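Local coordinates for putative exotoxin (superantigen) (Streptococcus pyogenes, PDB 1TY0), which probably acts as a secreted superantigen toxin that can use a common surface for T-cell receptor binding and dimerisation, at residues A[62-67]-A[91-96]; A[69-74]-A[124-129]; A[28-33]-A[38-43]. All coordinates share one frame; numbering follows the deposited sequence.

Contact 1 (A[62-67]-A[91-96]); sequences TKFTKN and VTPSVN
Val-91 opens the contact near the end of strand 84-93, in the OB-fold domain of this superantigen, where the ring of Phe-64 comes in from the loop 62-67 that leads to strand 69-74. Its CG1 lies 4.3 Å from Phe-64 CE2, and its carbonyl O is 3.9 Å from Phe-64 CZ, approached obliquely. At Thr-92 the side chain turns away from the loop, and it is the carbonyl carbon that comes near the plane of the Phe-64 ring, at the ring's edge. Pro-93 then brings CG and CD up to Phe-64 CE2, the two side chains crossing at about a right angle. No hydrogen bond links the segments; a single buried aromatic does the joining. Phe-64 CB points toward the strand, and with CG anti to the carbonyl carbon (chi1 -63°) the ring extends to residues 91-93. The same ring also meets Phe-38 edge-to-face, and Val-70, Ile-30 and Leu-33 touch it, so this side chain is buried among residues of the OB-fold sheet. The closest touch is by Pro-93, whose CG sits 3.8 Å from Phe-64 CE2 and whose CD sits 4.0 Å from that same atom.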
ATOM      1  N   THR A  62      -7.675  20.466 -17.899  1.00 18.78           N
ATOM      2  CA  THR A  62      -8.160  21.087 -19.127  1.00 21.84           C
ATOM      3  C   THR A  62      -7.743  20.273 -20.349  1.00 22.14           C
ATOM      4  O   THR A  62      -8.315  20.424 -21.430  1.00 21.78           O
ATOM      5  CB  THR A  62      -7.630  22.531 -19.268  1.00 23.32           C
ATOM      6  OG1 THR A  62      -6.199  22.531 -19.185  1.00 27.55           O
ATOM      7  CG2 THR A  62      -8.189  23.410 -18.160  1.00 25.96           C
ATOM      8  N   LYS A  63      -6.751  19.404 -20.168  1.00 20.91           N
ATOM      9  CA  LYS A  63      -6.257  18.551 -21.248  1.00 22.04           C
ATOM     10  C   LYS A  63      -7.174  17.346 -21.448  1.00 20.77           C
ATOM     11  O   LYS A  63      -7.056  16.623 -22.437  1.00 21.54           O
ATOM     12  CB  LYS A  63      -4.847  18.045 -20.928  1.00 22.99           C
ATOM     13  CG  LYS A  63      -3.797  19.127 -20.738  1.00 26.01           C
ATOM     14  CD  LYS A  63      -2.458  18.495 -20.380  1.00 29.28           C
ATOM     15  CE  LYS A  63      -1.399  19.536 -20.075  1.00 31.33           C
ATOM     16  NZ  LYS A  63      -0.107  18.891 -19.693  1.00 34.12           N
ATOM     17  N   PHE A  64      -8.088  17.139 -20.503  1.00 18.06           N
ATOM     18  CA  PHE A  64      -9.016  16.016 -20.555  1.00 16.29           C
ATOM     19  C   PHE A  64     -10.471  16.473 -20.680  1.00 18.33           C
ATOM     20  O   PHE A  64     -10.764  17.665 -20.599  1.00 19.07           O
ATOM     21  CB  PHE A  64      -8.845  15.160 -19.292  1.00 15.26           C
ATOM     22  CG  PHE A  64      -7.483  14.525 -19.167  1.00 13.05           C
ATOM     23  CD1 PHE A  64      -6.400  15.256 -18.694  1.00 12.99           C
ATOM     24  CD2 PHE A  64      -7.286  13.196 -19.534  1.00 14.89           C
ATOM     25  CE1 PHE A  64      -5.133  14.672 -18.584  1.00 14.37           C
ATOM     26  CE2 PHE A  64      -6.033  12.603 -19.430  1.00 12.70           C
ATOM     27  CZ  PHE A  64      -4.950  13.341 -18.954  1.00 15.88           C
ATOM     28  N   THR A  65     -11.379  15.521 -20.884  1.00 17.85           N
ATOM     29  CA  THR A  65     -12.799  15.836 -21.002  1.00 18.65           C
ATOM     30  C   THR A  65     -13.625  14.794 -20.252  1.00 17.94           C
ATOM     31  O   THR A  65     -13.215  13.640 -20.133  1.00 17.60           O
ATOM     32  CB  THR A  65     -13.254  15.869 -22.484  1.00 21.82           C
ATOM     33  OG1 THR A  65     -13.241  14.543 -23.020  1.00 24.84           O
ATOM     34  CG2 THR A  65     -12.325  16.742 -23.307  1.00 23.36           C
ATOM     35  N   LYS A  66     -14.781  15.199 -19.730  1.00 16.60           N
ATOM     36  CA  LYS A  66     -15.626  14.259 -19.003  1.00 17.32           C
ATOM     37  C   LYS A  66     -15.974  13.061 -19.871  1.00 18.12           C
ATOM     38  O   LYS A  66     -16.130  13.180 -21.089  1.00 16.67           O
ATOM     39  CB  LYS A  66     -16.924  14.926 -18.526  1.00 18.33           C
ATOM     40  CG  LYS A  66     -16.741  15.977 -17.452  1.00 20.57           C
ATOM     41  CD  LYS A  66     -18.085  16.496 -16.956  1.00 20.83           C
ATOM     42  CE  LYS A  66     -18.866  17.187 -18.064  1.00 23.65           C
ATOM     43  NZ  LYS A  66     -20.172  17.724 -17.585  1.00 24.28           N
ATOM     44  N   ASN A  67     -16.079  11.912 -19.215  1.00 16.88           N
ATOM     45  CA  ASN A  67     -16.413  10.636 -19.832  1.00 17.38           C
ATOM     46  C   ASN A  67     -15.351  10.053 -20.755  1.00 17.35           C
ATOM     47  O   ASN A  67     -15.617   9.137 -21.530  1.00 19.78           O
ATOM     48  CB  ASN A  67     -17.766  10.734 -20.529  1.00 19.04           C
ATOM     49  CG  ASN A  67     -18.874  11.074 -19.555  1.00 18.96           C
ATOM     50  OD1 ASN A  67     -18.955  10.488 -18.473  1.00 16.93           O
ATOM     51  ND2 ASN A  67     -19.724  12.025 -19.922  1.00 19.98           N
ATOM     52  N   VAL A  91      -2.703  10.165 -13.833  1.00  9.03           N
ATOM     53  CA  VAL A  91      -3.781   9.968 -14.800  1.00  9.52           C
ATOM     54  C   VAL A  91      -3.338  10.113 -16.252  1.00  9.11           C
ATOM     55  O   VAL A  91      -2.796  11.141 -16.636  1.00 10.06           O
ATOM     56  CB  VAL A  91      -4.920  10.971 -14.522  1.00 10.29           C
ATOM     57  CG1 VAL A  91      -6.041  10.802 -15.539  1.00 10.96           C
ATOM     58  CG2 VAL A  91      -5.446  10.761 -13.102  1.00  9.96           C
ATOM     59  N   THR A  92      -3.585   9.075 -17.049  1.00  9.63           N
ATOM     60  CA  THR A  92      -3.220   9.077 -18.462  1.00 10.96           C
ATOM     61  C   THR A  92      -4.380   8.625 -19.335  1.00 12.50           C
ATOM     62  O   THR A  92      -5.271   7.900 -18.894  1.00 11.31           O
ATOM     63  CB  THR A  92      -2.036   8.123 -18.759  1.00  9.97           C
ATOM     64  OG1 THR A  92      -2.338   6.813 -18.250  1.00 13.39           O
ATOM     65  CG2 THR A  92      -0.754   8.649 -18.131  1.00 11.59           C
ATOM     66  N   PRO A  93      -4.383   9.053 -20.601  1.00 14.21           N
ATOM     67  CA  PRO A  93      -5.462   8.653 -21.502  1.00 15.22           C
ATOM     68  C   PRO A  93      -5.351   7.158 -21.769  1.00 16.15           C
ATOM     69  O   PRO A  93      -4.247   6.643 -21.960  1.00 16.59           O
ATOM     70  CB  PRO A  93      -5.177   9.466 -22.766  1.00 14.32           C
ATOM     71  CG  PRO A  93      -4.432  10.659 -22.261  1.00 16.94           C
ATOM     72  CD  PRO A  93      -3.514  10.062 -21.228  1.00 14.93           C
ATOM     73  N   SER A  94      -6.479   6.457 -21.752  1.00 16.59           N
ATOM     74  CA  SER A  94      -6.485   5.028 -22.051  1.00 20.62           C
ATOM     75  C   SER A  94      -6.807   4.987 -23.539  1.00 22.63           C
ATOM     76  O   SER A  94      -7.928   5.299 -23.937  1.00 23.37           O
ATOM     77  CB  SER A  94      -7.580   4.310 -21.260  1.00 20.85           C
ATOM     78  OG  SER A  94      -7.568   2.920 -21.536  1.00 20.68           O
ATOM     79  N   VAL A  95      -5.831   4.612 -24.361  1.00 24.75           N
ATOM     80  CA  VAL A  95      -6.040   4.598 -25.808  1.00 26.19           C
ATOM     81  C   VAL A  95      -6.094   3.233 -26.487  1.00 27.11           C
ATOM     82  O   VAL A  95      -6.276   3.151 -27.703  1.00 27.36           O
ATOM     83  CB  VAL A  95      -4.970   5.457 -26.515  1.00 27.37           C
ATOM     84  CG1 VAL A  95      -5.066   6.894 -26.030  1.00 28.09           C
ATOM     85  CG2 VAL A  95      -3.579   4.898 -26.236  1.00 27.00           C
ATOM     86  N   ASN A  96      -5.930   2.164 -25.716  1.00 27.41           N
ATOM     87  CA  ASN A  96      -5.995   0.827 -26.290  1.00 28.58           C
ATOM     88  C   ASN A  96      -6.180  -0.245 -25.228  1.00 29.06           C
ATOM     89  O   ASN A  96      -6.633   0.047 -24.120  1.00 28.98           O
ATOM     90  CB  ASN A  96      -4.753   0.537 -27.151  1.00 28.41           C
ATOM     91  CG  ASN A  96      -3.453   0.564 -26.361  1.00 29.06           C
ATOM     92  OD1 ASN A  96      -2.371   0.422 -26.937  1.00 28.85           O
ATOM     93  ND2 ASN A  96      -3.549   0.742 -25.049  1.00 25.68           N
TER

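Contact 2 (A[69-74]-A[124-129]); sequences KVNIFG and IDKPIF
Lys-126 reaches from the segment leading into strand 128-130, in the beta-grasp domain, to Asn-71 on strand 69-74 of the OB-fold domain, so this buried contact joins the two domains of the superantigen fold. Its CB lies 4.2 Å from Asn-71 ND2. From there CG leaves between the backbone N and the carbonyl carbon (chi1 47°), and after an extended step the chain bends at chi3 and chi4. These bends lay CE against the asparagine, 3.7 Å from Asn-71 CB, as the lysine chain and the asparagine run alongside each other with opposite headings. At the tip, NZ donates to a water that in turn donates to Ile-72 O, and it forms a salt bridge with Glu-133 of helix 131-146. Lys-126 NZ is 4.4 Å from Phe-73 CD2, oblique to the ring, while that water lies in plane at the ring's edge. The Asn-71 amide is held by partners of its own: OD1 accepts from Asn-27 N, and ND2 donates to Asn-98 OD1. No direct hydrogen bond spans the segments, and two waters make the polar links instead. The second water accepts from Asn-71 ND2 at 2.9 Å and donates to Ile-128 O at 2.6 Å.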
ATOM      1  N   LYS A  69     -11.969   7.901 -21.158  1.00 14.42           N
ATOM      2  CA  LYS A  69     -11.447   6.768 -20.406  1.00 15.32           C
ATOM      3  C   LYS A  69      -9.984   7.034 -20.086  1.00 14.87           C
ATOM      4  O   LYS A  69      -9.226   7.511 -20.934  1.00 13.60           O
ATOM      5  CB  LYS A  69     -11.574   5.475 -21.216  1.00 17.23           C
ATOM      6  CG  LYS A  69     -13.008   5.036 -21.473  1.00 19.95           C
ATOM      7  CD  LYS A  69     -13.741   4.771 -20.169  1.00 22.01           C
ATOM      8  CE  LYS A  69     -15.182   4.334 -20.419  1.00 24.89           C
ATOM      9  NZ  LYS A  69     -15.978   5.391 -21.099  1.00 29.82           N
ATOM     10  N   VAL A  70      -9.589   6.740 -18.853  1.00 12.98           N
ATOM     11  CA  VAL A  70      -8.212   6.957 -18.440  1.00 11.87           C
ATOM     12  C   VAL A  70      -7.679   5.811 -17.605  1.00 11.01           C
ATOM     13  O   VAL A  70      -8.437   4.977 -17.105  1.00 12.29           O
ATOM     14  CB  VAL A  70      -8.070   8.248 -17.597  1.00 13.45           C
ATOM     15  CG1 VAL A  70      -8.436   9.470 -18.431  1.00 11.88           C
ATOM     16  CG2 VAL A  70      -8.956   8.166 -16.364  1.00 12.59           C
ATOM     17  N   ASN A  71      -6.357   5.772 -17.481  1.00 11.79           N
ATOM     18  CA  ASN A  71      -5.692   4.780 -16.655  1.00 10.70           C
ATOM     19  C   ASN A  71      -5.178   5.513 -15.435  1.00 10.58           C
ATOM     20  O   ASN A  71      -4.818   6.693 -15.506  1.00 10.85           O
ATOM     21  CB  ASN A  71      -4.527   4.140 -17.397  1.00 11.93           C
ATOM     22  CG  ASN A  71      -4.989   3.292 -18.559  1.00 12.28           C
ATOM     23  OD1 ASN A  71      -6.022   2.635 -18.474  1.00 14.11           O
ATOM     24  ND2 ASN A  71      -4.223   3.294 -19.647  1.00 16.18           N
ATOM     25  N   ILE A  72      -5.141   4.805 -14.316  1.00 10.60           N
ATOM     26  CA  ILE A  72      -4.690   5.386 -13.070  1.00  8.88           C
ATOM     27  C   ILE A  72      -3.542   4.594 -12.474  1.00  7.78           C
ATOM     28  O   ILE A  72      -3.610   3.368 -12.370  1.00  9.16           O
ATOM     29  CB  ILE A  72      -5.813   5.381 -12.010  1.00 10.55           C
ATOM     30  CG1 ILE A  72      -7.013   6.182 -12.509  1.00 12.94           C
ATOM     31  CG2 ILE A  72      -5.279   5.936 -10.683  1.00 10.01           C
ATOM     32  CD1 ILE A  72      -8.242   6.040 -11.622  1.00 14.63           C
ATOM     33  N   PHE A  73      -2.482   5.299 -12.109  1.00  7.41           N
ATOM     34  CA  PHE A  73      -1.360   4.678 -11.415  1.00  8.66           C
ATOM     35  C   PHE A  73      -0.849   5.772 -10.503  1.00 10.19           C
ATOM     36  O   PHE A  73      -0.042   6.618 -10.909  1.00 11.39           O
ATOM     37  CB  PHE A  73      -0.235   4.224 -12.340  1.00  9.48           C
ATOM     38  CG  PHE A  73       0.732   3.290 -11.662  1.00  9.03           C
ATOM     39  CD1 PHE A  73       1.674   3.780 -10.763  1.00 10.45           C
ATOM     40  CD2 PHE A  73       0.643   1.915 -11.853  1.00 10.56           C
ATOM     41  CE1 PHE A  73       2.509   2.911 -10.060  1.00 10.65           C
ATOM     42  CE2 PHE A  73       1.477   1.039 -11.154  1.00 11.28           C
ATOM     43  CZ  PHE A  73       2.410   1.543 -10.255  1.00 13.82           C
ATOM     44  N   GLY A  74      -1.337   5.762  -9.271  1.00  9.04           N
ATOM     45  CA  GLY A  74      -0.938   6.782  -8.323  1.00  9.75           C
ATOM     46  C   GLY A  74      -0.690   6.224  -6.944  1.00  7.88           C
ATOM     47  O   GLY A  74      -1.255   5.193  -6.565  1.00  9.45           O
ATOM     48  N   ILE A 124       6.060  -1.744 -17.747  1.00 18.32           N
ATOM     49  CA  ILE A 124       4.952  -0.810 -17.912  1.00 19.37           C
ATOM     50  C   ILE A 124       4.182  -1.286 -19.137  1.00 22.12           C
ATOM     51  O   ILE A 124       4.735  -1.341 -20.233  1.00 21.50           O
ATOM     52  CB  ILE A 124       5.470   0.625 -18.134  1.00 16.85           C
ATOM     53  CG1 ILE A 124       6.180   1.109 -16.865  1.00 16.53           C
ATOM     54  CG2 ILE A 124       4.317   1.557 -18.496  1.00 18.69           C
ATOM     55  CD1 ILE A 124       6.737   2.514 -16.963  1.00 17.36           C
ATOM     56  N   ASP A 125       2.912  -1.632 -18.938  1.00 23.96           N
ATOM     57  CA  ASP A 125       2.063  -2.145 -20.013  1.00 27.67           C
ATOM     58  C   ASP A 125       1.242  -1.115 -20.788  1.00 27.24           C
ATOM     59  O   ASP A 125       0.660  -1.438 -21.826  1.00 27.31           O
ATOM     60  CB  ASP A 125       1.128  -3.218 -19.451  1.00 31.97           C
ATOM     61  CG  ASP A 125       1.864  -4.493 -19.075  1.00 36.02           C
ATOM     62  OD1 ASP A 125       3.053  -4.629 -19.434  1.00 38.97           O
ATOM     63  OD2 ASP A 125       1.250  -5.366 -18.427  1.00 40.34           O
ATOM     64  N   LYS A 126       1.182   0.117 -20.298  1.00 23.48           N
ATOM     65  CA  LYS A 126       0.421   1.142 -21.001  1.00 22.31           C
ATOM     66  C   LYS A 126       1.312   1.909 -21.980  1.00 21.41           C
ATOM     67  O   LYS A 126       2.493   2.136 -21.714  1.00 23.89           O
ATOM     68  CB  LYS A 126      -0.252   2.095 -19.996  1.00 22.02           C
ATOM     69  CG  LYS A 126       0.648   2.601 -18.885  1.00 21.26           C
ATOM     70  CD  LYS A 126      -0.090   3.567 -17.947  1.00 17.54           C
ATOM     71  CE  LYS A 126      -1.099   2.855 -17.053  1.00 15.89           C
ATOM     72  NZ  LYS A 126      -0.459   1.885 -16.113  1.00 12.91           N
ATOM     73  N   PRO A 127       0.756   2.299 -23.142  1.00 19.33           N
ATOM     74  CA  PRO A 127       1.481   3.039 -24.183  1.00 18.98           C
ATOM     75  C   PRO A 127       1.808   4.480 -23.802  1.00 18.01           C
ATOM     76  O   PRO A 127       2.718   5.092 -24.364  1.00 18.61           O
ATOM     77  CB  PRO A 127       0.541   2.944 -25.383  1.00 21.34           C
ATOM     78  CG  PRO A 127      -0.810   2.951 -24.738  1.00 18.54           C
ATOM     79  CD  PRO A 127      -0.615   1.986 -23.588  1.00 20.72           C
ATOM     80  N   ILE A 128       1.053   5.012 -22.845  1.00 15.89           N
ATOM     81  CA  ILE A 128       1.245   6.368 -22.344  1.00 14.57           C
ATOM     82  C   ILE A 128       1.270   6.193 -20.831  1.00 13.35           C
ATOM     83  O   ILE A 128       0.331   5.643 -20.261  1.00 12.06           O
ATOM     84  CB  ILE A 128       0.058   7.273 -22.732  1.00 16.16           C
ATOM     85  CG1 ILE A 128      -0.082   7.319 -24.253  1.00 16.23           C
ATOM     86  CG2 ILE A 128       0.268   8.675 -22.198  1.00 15.98           C
ATOM     87  CD1 ILE A 128      -1.321   8.044 -24.720  1.00 18.17           C
ATOM     88  N   PHE A 129       2.339   6.639 -20.183  1.00 12.72           N
ATOM     89  CA  PHE A 129       2.449   6.466 -18.735  1.00 12.32           C
ATOM     90  C   PHE A 129       2.985   7.693 -18.011  1.00 12.68           C
ATOM     91  O   PHE A 129       3.628   8.561 -18.613  1.00 13.23           O
ATOM     92  CB  PHE A 129       3.340   5.251 -18.434  1.00 11.55           C
ATOM     93  CG  PHE A 129       4.757   5.394 -18.926  1.00 13.56           C
ATOM     94  CD1 PHE A 129       5.715   6.027 -18.148  1.00 12.14           C
ATOM     95  CD2 PHE A 129       5.123   4.914 -20.184  1.00 14.99           C
ATOM     96  CE1 PHE A 129       7.029   6.189 -18.608  1.00 16.02           C
ATOM     97  CE2 PHE A 129       6.427   5.071 -20.655  1.00 16.61           C
ATOM     98  CZ  PHE A 129       7.382   5.710 -19.864  1.00 15.93           C
TER
HETATM   99  O   HOH W   1      -2.255   5.320 -20.397  1.00 18.12           O
HETATM  100  O   HOH W   2      -2.554   1.700 -14.166  1.00 13.85           O

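Contact 3 (A[28-33]-A[38-43]); sequences CNIDYL and FYIDIS
Strands 28-33 and 38-41 run antiparallel as a beta hairpin of the OB-fold domain, their directions 139° apart, with a classic beta bulge where Asp-31 and Tyr-32 both face Tyr-39. Tyr-39 O takes two donors there: Asp-31 N at 2.9 Å, through a bent bond, and Tyr-32 N at 3.2 Å, in the carbonyl plane on a lone pair. Tyr-39 N returns a bond to Tyr-32 O. On the face carrying Ile-30, Leu-33, Phe-38 and Ile-40, packing is tight. Ile-40 brings CD1 to 3.3 Å from Ile-30 CG1, while its other branch, CG2, meets Cys-28 CB at 3.4 Å. Leu-33 runs alongside Phe-38 with the same heading, CD2 3.4 Å from Phe-38 CD1. This largely buried face continues onto Val-70 of strand 69-74 and onto Phe-64. At the bulge, the Asp-31 carboxylate comes alongside Asp-41, OD2 lying 3.3 Å from Asp-41 CB; the carboxylate planes are 27° apart. Asp-31 OD2 and Asp-41 OD2 are 4.3 Å apart, a like-charge proximity that may raise the pKa of one. Asp-41 begins an Asx turn just before helix 43-46: its OD1 accepts Ser-43 N from above the carboxylate plane and Ser-43 OG, at 2.6 Å, on the syn lone pair.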
ATOM      1  N   CYS A  28     -10.770   3.530 -16.915  1.00 12.85           N
ATOM      2  CA  CYS A  28     -11.755   4.082 -15.991  1.00 13.45           C
ATOM      3  C   CYS A  28     -12.358   5.365 -16.542  1.00 13.24           C
ATOM      4  O   CYS A  28     -11.679   6.150 -17.200  1.00 14.17           O
ATOM      5  CB  CYS A  28     -11.094   4.384 -14.652  1.00 14.55           C
ATOM      6  SG  CYS A  28     -10.299   2.944 -13.940  1.00 19.49           S
ATOM      7  N   ASN A  29     -13.628   5.594 -16.240  1.00 12.82           N
ATOM      8  CA  ASN A  29     -14.310   6.782 -16.740  1.00 11.69           C
ATOM      9  C   ASN A  29     -14.133   8.033 -15.893  1.00 11.53           C
ATOM     10  O   ASN A  29     -14.251   7.987 -14.666  1.00 12.00           O
ATOM     11  CB  ASN A  29     -15.807   6.503 -16.882  1.00 14.20           C
ATOM     12  CG  ASN A  29     -16.544   7.641 -17.552  1.00 13.19           C
ATOM     13  OD1 ASN A  29     -17.206   8.447 -16.897  1.00 15.73           O
ATOM     14  ND2 ASN A  29     -16.417   7.723 -18.868  1.00 13.77           N
ATOM     15  N   ILE A  30     -13.849   9.150 -16.555  1.00 11.85           N
ATOM     16  CA  ILE A  30     -13.725  10.431 -15.863  1.00 10.35           C
ATOM     17  C   ILE A  30     -15.155  10.905 -15.648  1.00 11.66           C
ATOM     18  O   ILE A  30     -15.822  11.326 -16.595  1.00 11.26           O
ATOM     19  CB  ILE A  30     -12.990  11.491 -16.717  1.00 10.38           C
ATOM     20  CG1 ILE A  30     -11.530  11.076 -16.929  1.00 10.72           C
ATOM     21  CG2 ILE A  30     -13.053  12.857 -16.022  1.00 12.24           C
ATOM     22  CD1 ILE A  30     -10.712  12.068 -17.737  1.00 13.29           C
ATOM     23  N   ASP A  31     -15.631  10.827 -14.411  1.00  9.81           N
ATOM     24  CA  ASP A  31     -16.996  11.250 -14.106  1.00 11.37           C
ATOM     25  C   ASP A  31     -17.132  12.760 -14.018  1.00 11.19           C
ATOM     26  O   ASP A  31     -18.162  13.326 -14.403  1.00 12.40           O
ATOM     27  CB  ASP A  31     -17.480  10.623 -12.797  1.00 11.24           C
ATOM     28  CG  ASP A  31     -18.006   9.211 -12.984  1.00 13.17           C
ATOM     29  OD1 ASP A  31     -18.084   8.744 -14.139  1.00 14.43           O
ATOM     30  OD2 ASP A  31     -18.354   8.567 -11.976  1.00 14.42           O
ATOM     31  N   TYR A  32     -16.103  13.417 -13.504  1.00 11.37           N
ATOM     32  CA  TYR A  32     -16.153  14.868 -13.378  1.00 10.59           C
ATOM     33  C   TYR A  32     -14.759  15.475 -13.314  1.00 12.73           C
ATOM     34  O   TYR A  32     -13.809  14.836 -12.840  1.00 12.70           O
ATOM     35  CB  TYR A  32     -16.947  15.255 -12.123  1.00 10.86           C
ATOM     36  CG  TYR A  32     -17.453  16.673 -12.148  1.00 11.40           C
ATOM     37  CD1 TYR A  32     -18.481  17.051 -13.015  1.00 12.68           C
ATOM     38  CD2 TYR A  32     -16.887  17.648 -11.331  1.00 12.75           C
ATOM     39  CE1 TYR A  32     -18.931  18.367 -13.065  1.00 13.32           C
ATOM     40  CE2 TYR A  32     -17.330  18.971 -11.375  1.00 15.05           C
ATOM     41  CZ  TYR A  32     -18.353  19.319 -12.243  1.00 13.52           C
ATOM     42  OH  TYR A  32     -18.790  20.623 -12.280  1.00 13.72           O
ATOM     43  N   LEU A  33     -14.645  16.707 -13.808  1.00 10.41           N
ATOM     44  CA  LEU A  33     -13.387  17.442 -13.811  1.00 12.09           C
ATOM     45  C   LEU A  33     -13.560  18.823 -13.190  1.00 13.32           C
ATOM     46  O   LEU A  33     -14.445  19.584 -13.584  1.00 15.40           O
ATOM     47  CB  LEU A  33     -12.864  17.627 -15.244  1.00 11.40           C
ATOM     48  CG  LEU A  33     -12.450  16.398 -16.058  1.00  9.18           C
ATOM     49  CD1 LEU A  33     -12.206  16.803 -17.508  1.00 11.40           C
ATOM     50  CD2 LEU A  33     -11.190  15.784 -15.454  1.00 11.23           C
ATOM     51  N   PHE A  38      -9.444  15.328 -10.730  1.00 10.63           N
ATOM     52  CA  PHE A  38     -10.059  14.366 -11.637  1.00 10.47           C
ATOM     53  C   PHE A  38     -10.915  13.522 -10.697  1.00 10.29           C
ATOM     54  O   PHE A  38     -10.421  13.097  -9.653  1.00 10.51           O
ATOM     55  CB  PHE A  38      -9.036  13.390 -12.233  1.00 11.01           C
ATOM     56  CG  PHE A  38      -8.134  13.968 -13.283  1.00 12.39           C
ATOM     57  CD1 PHE A  38      -8.503  13.940 -14.624  1.00 13.54           C
ATOM     58  CD2 PHE A  38      -6.881  14.467 -12.940  1.00 14.47           C
ATOM     59  CE1 PHE A  38      -7.631  14.398 -15.615  1.00 12.15           C
ATOM     60  CE2 PHE A  38      -6.002  14.929 -13.924  1.00 11.83           C
ATOM     61  CZ  PHE A  38      -6.384  14.890 -15.263  1.00 12.36           C
ATOM     62  N   TYR A  39     -12.184  13.296 -11.027  1.00  8.44           N
ATOM     63  CA  TYR A  39     -13.009  12.413 -10.207  1.00 11.00           C
ATOM     64  C   TYR A  39     -13.304  11.247 -11.130  1.00 11.11           C
ATOM     65  O   TYR A  39     -14.111  11.358 -12.051  1.00 11.11           O
ATOM     66  CB  TYR A  39     -14.285  13.114  -9.739  1.00 10.21           C
ATOM     67  CG  TYR A  39     -13.985  14.096  -8.637  1.00 10.72           C
ATOM     68  CD1 TYR A  39     -13.596  13.649  -7.371  1.00 13.21           C
ATOM     69  CD2 TYR A  39     -13.993  15.466  -8.880  1.00 14.84           C
ATOM     70  CE1 TYR A  39     -13.215  14.545  -6.379  1.00 15.85           C
ATOM     71  CE2 TYR A  39     -13.609  16.373  -7.893  1.00 17.09           C
ATOM     72  CZ  TYR A  39     -13.220  15.904  -6.648  1.00 18.92           C
ATOM     73  OH  TYR A  39     -12.814  16.791  -5.674  1.00 23.41           O
ATOM     74  N   ILE A  40     -12.619  10.135 -10.873  1.00 10.49           N
ATOM     75  CA  ILE A  40     -12.701   8.936 -11.704  1.00 10.03           C
ATOM     76  C   ILE A  40     -13.420   7.776 -11.035  1.00 10.43           C
ATOM     77  O   ILE A  40     -13.186   7.463  -9.867  1.00 10.70           O
ATOM     78  CB  ILE A  40     -11.277   8.459 -12.094  1.00 10.87           C
ATOM     79  CG1 ILE A  40     -10.436   9.641 -12.593  1.00 14.91           C
ATOM     80  CG2 ILE A  40     -11.358   7.356 -13.127  1.00 12.10           C
ATOM     81  CD1 ILE A  40     -11.037  10.417 -13.732  1.00 22.50           C
ATOM     82  N   ASP A  41     -14.287   7.125 -11.795  1.00  9.24           N
ATOM     83  CA  ASP A  41     -15.048   6.004 -11.285  1.00 10.02           C
ATOM     84  C   ASP A  41     -14.333   4.656 -11.403  1.00 10.78           C
ATOM     85  O   ASP A  41     -13.855   4.291 -12.476  1.00 13.29           O
ATOM     86  CB  ASP A  41     -16.381   5.927 -12.020  1.00 10.55           C
ATOM     87  CG  ASP A  41     -17.296   4.861 -11.457  1.00 14.61           C
ATOM     88  OD1 ASP A  41     -17.257   4.644 -10.231  1.00 15.05           O
ATOM     89  OD2 ASP A  41     -18.064   4.251 -12.231  1.00 16.01           O
ATOM     90  N   ILE A  42     -14.244   3.927 -10.295  1.00 10.87           N
ATOM     91  CA  ILE A  42     -13.652   2.589 -10.328  1.00 10.38           C
ATOM     92  C   ILE A  42     -14.630   1.599  -9.684  1.00 12.71           C
ATOM     93  O   ILE A  42     -14.251   0.495  -9.277  1.00 14.63           O
ATOM     94  CB  ILE A  42     -12.274   2.526  -9.604  1.00  9.82           C
ATOM     95  CG1 ILE A  42     -12.421   2.848  -8.119  1.00  8.40           C
ATOM     96  CG2 ILE A  42     -11.306   3.494 -10.267  1.00 12.60           C
ATOM     97  CD1 ILE A  42     -11.158   2.574  -7.324  1.00 11.32           C
ATOM     98  N   SER A  43     -15.900   1.995  -9.623  1.00 13.03           N
ATOM     99  CA  SER A  43     -16.943   1.171  -9.008  1.00 14.41           C
ATOM    100  C   SER A  43     -17.028  -0.246  -9.567  1.00 16.10           C
ATOM    101  O   SER A  43     -17.259  -1.198  -8.817  1.00 16.91           O
ATOM    102  CB  SER A  43     -18.316   1.848  -9.152  1.00 16.26           C
ATOM    103  OG  SER A  43     -18.343   3.109  -8.505  1.00 15.18           O
TER
HETATM  104  O   HOH W   3     -15.099   3.407 -14.815  1.00 23.17           O

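Overall arrangement
Contacts 1 and 3 lie within the OB-fold domain, whereas contact 2 ties that domain to the beta-grasp domain. The centre of contact 1 is about 10 Å from those of contacts 2 and 3, which are themselves about 14 Å apart. Along the chain, the hairpin of contact 3 closes first; contacts 1 and 2 then interleave, since strand 69-74 falls between 62-67 and 91-96. All three reach one curled sheet, in which strand 69-74 pairs with both 28-33 and 84-93. Cys-28 O meets Val-70 N, and Thr-92 O meets Asn-71 N. Strand 69-74 thus borders the OB-fold interior through Val-70 and the interdomain junction through Asn-71, away from the zinc-binding residues.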